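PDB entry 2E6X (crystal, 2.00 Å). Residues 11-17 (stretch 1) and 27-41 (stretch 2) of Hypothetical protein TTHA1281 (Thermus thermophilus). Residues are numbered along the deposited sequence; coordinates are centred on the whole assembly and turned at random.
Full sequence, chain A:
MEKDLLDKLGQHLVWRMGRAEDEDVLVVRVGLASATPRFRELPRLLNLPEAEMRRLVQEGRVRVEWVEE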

# COMPACT_ATOMS: atom_id res chain seq x y z
N GLN A 11 -14.04 7.03 -7.57
CA GLN A 11 -12.69 6.51 -7.85
C GLN A 11 -12.35 5.39 -6.86
O GLN A 11 -12.78 5.40 -5.70
CB GLN A 11 -11.63 7.63 -7.74
CG GLN A 11 -11.67 8.66 -8.89
CD GLN A 11 -10.76 9.89 -8.66
OE1 GLN A 11 -10.42 10.58 -9.60
NE2 GLN A 11 -10.40 10.15 -7.41
N HIS A 12 -11.61 4.41 -7.35
CA HIS A 12 -11.21 3.31 -6.50
C HIS A 12 -9.81 2.99 -6.94
O HIS A 12 -9.52 3.05 -8.13
CB HIS A 12 -12.13 2.10 -6.69
CG HIS A 12 -13.55 2.35 -6.28
ND1 HIS A 12 -14.49 2.90 -7.12
CD2 HIS A 12 -14.18 2.15 -5.09
CE1 HIS A 12 -15.64 3.04 -6.48
NE2 HIS A 12 -15.48 2.59 -5.25
N LEU A 13 -8.95 2.70 -5.97
CA LEU A 13 -7.55 2.36 -6.22
C LEU A 13 -7.37 0.85 -6.10
O LEU A 13 -8.00 0.21 -5.26
CB LEU A 13 -6.66 3.05 -5.18
CG LEU A 13 -6.73 4.57 -5.11
CD1 LEU A 13 -5.78 5.03 -4.03
CD2 LEU A 13 -6.32 5.18 -6.44
N VAL A 14 -6.53 0.28 -6.95
CA VAL A 14 -6.28 -1.15 -6.92
C VAL A 14 -4.93 -1.33 -6.26
O VAL A 14 -3.98 -0.60 -6.56
CB VAL A 14 -6.20 -1.76 -8.32
CG1 VAL A 14 -6.18 -3.30 -8.24
CG2 VAL A 14 -7.39 -1.27 -9.15
N TRP A 15 -4.86 -2.29 -5.35
CA TRP A 15 -3.63 -2.59 -4.62
C TRP A 15 -3.23 -4.05 -4.80
O TRP A 15 -4.08 -4.95 -4.71
CB TRP A 15 -3.81 -2.36 -3.13
CG TRP A 15 -4.01 -0.95 -2.76
CD1 TRP A 15 -5.21 -0.28 -2.69
CD2 TRP A 15 -3.00 0.00 -2.44
NE1 TRP A 15 -4.99 1.04 -2.36
CE2 TRP A 15 -3.64 1.24 -2.21
CE3 TRP A 15 -1.60 -0.07 -2.35
CZ2 TRP A 15 -2.93 2.39 -1.87
CZ3 TRP A 15 -0.90 1.10 -2.01
CH2 TRP A 15 -1.57 2.31 -1.78
N ARG A 16 -1.93 -4.28 -5.06
CA ARG A 16 -1.38 -5.62 -5.19
C ARG A 16 -0.01 -5.58 -4.54
O ARG A 16 0.70 -4.56 -4.61
CB ARG A 16 -1.21 -6.04 -6.66
CG ARG A 16 -2.53 -6.19 -7.47
CD ARG A 16 -3.38 -7.37 -7.02
NE ARG A 16 -4.54 -7.55 -7.90
CZ ARG A 16 -5.72 -6.96 -7.74
NH1 ARG A 16 -5.92 -6.15 -6.70
NH2 ARG A 16 -6.68 -7.15 -8.64
N MSE A 17 0.40 -6.68 -3.91
CA MSE A 17 1.71 -6.69 -3.29
C MSE A 17 2.29 -8.08 -3.27
O MSE A 17 1.57 -9.06 -3.42
CB MSE A 17 1.60 -6.20 -1.87
CG MSE A 17 0.55 -6.96 -1.15
SE MSE A 17 0.19 -6.10 0.46
CE MSE A 17 2.00 -5.80 1.10
N VAL A 27 7.21 -5.42 -2.93
CA VAL A 27 6.71 -4.49 -3.94
C VAL A 27 5.22 -4.20 -3.72
O VAL A 27 4.41 -5.11 -3.46
CB VAL A 27 6.93 -5.05 -5.38
CG1 VAL A 27 6.31 -4.14 -6.42
CG2 VAL A 27 8.47 -5.23 -5.66
N VAL A 28 4.87 -2.93 -3.70
CA VAL A 28 3.46 -2.56 -3.61
C VAL A 28 3.11 -1.88 -4.92
O VAL A 28 3.81 -0.93 -5.36
CB VAL A 28 3.22 -1.64 -2.43
CG1 VAL A 28 1.81 -1.02 -2.50
CG2 VAL A 28 3.40 -2.47 -1.14
N ARG A 29 2.10 -2.40 -5.59
CA ARG A 29 1.69 -1.77 -6.83
C ARG A 29 0.34 -1.12 -6.60
O ARG A 29 -0.55 -1.74 -5.99
CB ARG A 29 1.61 -2.78 -7.98
CG ARG A 29 2.95 -3.35 -8.31
CD ARG A 29 2.83 -4.47 -9.32
NE ARG A 29 4.18 -4.88 -9.74
CZ ARG A 29 4.43 -5.98 -10.41
NH1 ARG A 29 3.41 -6.79 -10.74
NH2 ARG A 29 5.69 -6.30 -10.73
N VAL A 30 0.19 0.11 -7.08
CA VAL A 30 -1.07 0.85 -6.93
C VAL A 30 -1.48 1.62 -8.19
O VAL A 30 -0.63 2.17 -8.91
CB VAL A 30 -0.98 1.83 -5.74
CG1 VAL A 30 0.06 2.94 -6.02
CG2 VAL A 30 -2.34 2.47 -5.51
N GLY A 31 -2.77 1.66 -8.46
CA GLY A 31 -3.26 2.37 -9.63
C GLY A 31 -4.77 2.52 -9.55
O GLY A 31 -5.39 2.01 -8.62
N LEU A 32 -5.35 3.25 -10.50
CA LEU A 32 -6.80 3.41 -10.52
C LEU A 32 -7.42 2.09 -10.92
O LEU A 32 -6.77 1.26 -11.56
CB LEU A 32 -7.22 4.46 -11.53
CG LEU A 32 -6.98 5.92 -11.16
CD1 LEU A 32 -7.37 6.79 -12.32
CD2 LEU A 32 -7.78 6.26 -9.90
N ALA A 33 -8.70 1.92 -10.59
CA ALA A 33 -9.42 0.69 -10.94
C ALA A 33 -9.38 0.43 -12.46
O ALA A 33 -9.36 -0.71 -12.90
CB ALA A 33 -10.88 0.75 -10.46
N SER A 34 -9.39 1.50 -13.25
CA SER A 34 -9.37 1.36 -14.70
C SER A 34 -8.06 0.76 -15.23
O SER A 34 -8.00 0.34 -16.39
CB SER A 34 -9.64 2.73 -15.35
OG SER A 34 -8.77 3.71 -14.83
N ALA A 35 -7.03 0.71 -14.38
CA ALA A 35 -5.73 0.15 -14.75
C ALA A 35 -5.58 -1.34 -14.38
O ALA A 35 -4.53 -1.93 -14.60
CB ALA A 35 -4.61 0.94 -14.06
N THR A 36 -6.63 -1.92 -13.83
CA THR A 36 -6.62 -3.30 -13.42
C THR A 36 -6.05 -4.26 -14.45
O THR A 36 -5.20 -5.08 -14.14
CB THR A 36 -8.04 -3.74 -13.06
OG1 THR A 36 -8.52 -2.92 -11.99
CG2 THR A 36 -8.05 -5.22 -12.65
N PRO A 37 -6.55 -4.19 -15.69
CA PRO A 37 -6.03 -5.09 -16.72
C PRO A 37 -4.49 -5.10 -16.76
O PRO A 37 -3.90 -6.16 -16.92
CB PRO A 37 -6.64 -4.52 -18.00
CG PRO A 37 -7.95 -4.01 -17.55
CD PRO A 37 -7.60 -3.32 -16.22
N ARG A 38 -3.85 -3.94 -16.59
CA ARG A 38 -2.37 -3.87 -16.67
C ARG A 38 -1.58 -4.59 -15.58
O ARG A 38 -0.41 -4.96 -15.79
CB ARG A 38 -1.90 -2.42 -16.66
CG ARG A 38 -2.64 -1.51 -17.62
CD ARG A 38 -2.26 -1.77 -19.03
NE ARG A 38 -3.09 -0.97 -19.91
CZ ARG A 38 -3.15 -1.12 -21.22
NH1 ARG A 38 -2.42 -2.05 -21.81
NH2 ARG A 38 -3.94 -0.32 -21.95
N PHE A 39 -2.18 -4.76 -14.42
CA PHE A 39 -1.47 -5.41 -13.33
C PHE A 39 -0.97 -6.81 -13.68
O PHE A 39 0.19 -7.13 -13.43
CB PHE A 39 -2.34 -5.47 -12.05
CG PHE A 39 -2.44 -4.15 -11.30
CD1 PHE A 39 -3.23 -3.11 -11.78
CD2 PHE A 39 -1.77 -3.97 -10.08
CE1 PHE A 39 -3.38 -1.91 -11.05
CE2 PHE A 39 -1.90 -2.79 -9.35
CZ PHE A 39 -2.71 -1.76 -9.84
N ARG A 40 -1.85 -7.63 -14.26
CA ARG A 40 -1.48 -9.01 -14.60
C ARG A 40 -0.44 -9.11 -15.68
O ARG A 40 0.22 -10.15 -15.81
CB ARG A 40 -2.70 -9.82 -15.02
CG ARG A 40 -3.53 -10.31 -13.86
CD ARG A 40 -4.18 -9.15 -13.10
NE ARG A 40 -4.74 -9.61 -11.83
CZ ARG A 40 -5.56 -8.89 -11.08
NH1 ARG A 40 -5.93 -7.68 -11.47
NH2 ARG A 40 -6.02 -9.39 -9.94
N GLU A 41 -0.27 -8.04 -16.45
CA GLU A 41 0.68 -7.99 -17.54
C GLU A 41 2.10 -7.78 -17.00
O GLU A 41 3.08 -8.18 -17.62
CB GLU A 41 0.35 -6.84 -18.50
CG GLU A 41 -1.00 -6.94 -19.23
CD GLU A 41 -1.43 -5.60 -19.83
OE1 GLU A 41 -0.53 -4.77 -20.14
OE2 GLU A 41 -2.65 -5.37 -20.00
O HOH W 1 -11.39 3.96 -10.58

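How does stretch 1 first engage stretch 2? The two run antiparallel, strand 13-17 beside strand 27-32 with an angle of 162° between their directions, and H12 fastens the contact just ahead of that pairing. Its carbonyl accepts a hydrogen bond from the backbone of A33, with A33 N to H12 O at 2.8 Å, although the N-H...O angle of 135° shows the bond is bent. A water lies alongside, accepting from H12 N at 3.3 Å and, weakly, from A33 N at 3.4 Å. The imidazole takes little part, since the end of the H12 side chain leads away from stretch 2.

What do L13 and V14 add as the strand begins? L13 faces L32 in a non-hydrogen-bonded pair, where the backbones come close (CA to CA 4.5 Å) and L13 CA approaches G31 O at 3.2 Å in a CA-H...O contact. Their side chains diverge from each other, yet L13 CD2 and L32 CD2 still meet at 3.9 Å. V14 then pairs with G31 through two hydrogen bonds: V14 N to G31 O is 2.7 Å and nearly straight, while G31 N to V14 O is longer at 3.2 Å. G31 has no side chain, and V14 finds its apolar company further along stretch 2. Its CG2 lies 3.3 Å from A33 CA, and its CB is 3.8 Å from F39 CZ, with CG1 over one face of the F39 ring. This links the strand to the segment that follows strand 27-32.

Why does W15 sit so snugly against the valines? W15 and V30 form a non-hydrogen-bonded pair, and as residues directly opposite in the register their side chains emerge on the same face of the sheet, along with those of M17 and V28. V30 CG2 sits over the indole in a CH-pi contact, 3.6 Å from the centroid of the six-membered ring and only 10° off its normal. V28 meets the ring at its edge instead, with V28 CG1 3.5 Å from W15 CZ3. One valine thus lies over a face of the indole and the other at its edge, both apolar contacts.

How does R16 accommodate both a backbone partner and a positive neighbour? Its backbone pairs with R29 through R16 N to R29 O at 3.0 Å and R29 N to R16 O at 2.8 Å, the latter almost linear. The side chain lies on the same face as V14, where its aliphatic part packs against F39, with R16 CG 3.5 Å from F39 CD2. Beyond, R16 NH2 comes within 2.7 Å of R40 NH2; both are donors of like charge, so this proximity is no hydrogen bond. R16 NH1 does find an acceptor in its own stretch, W15 O, at 3.0 Å. The last pair within these stretches is M17, a selenomethionine, with V28; M17 CA lies 3.1 Å from V27 O in another CA-H...O contact, and M17 CB meets V28 CG2 at 4.2 Å.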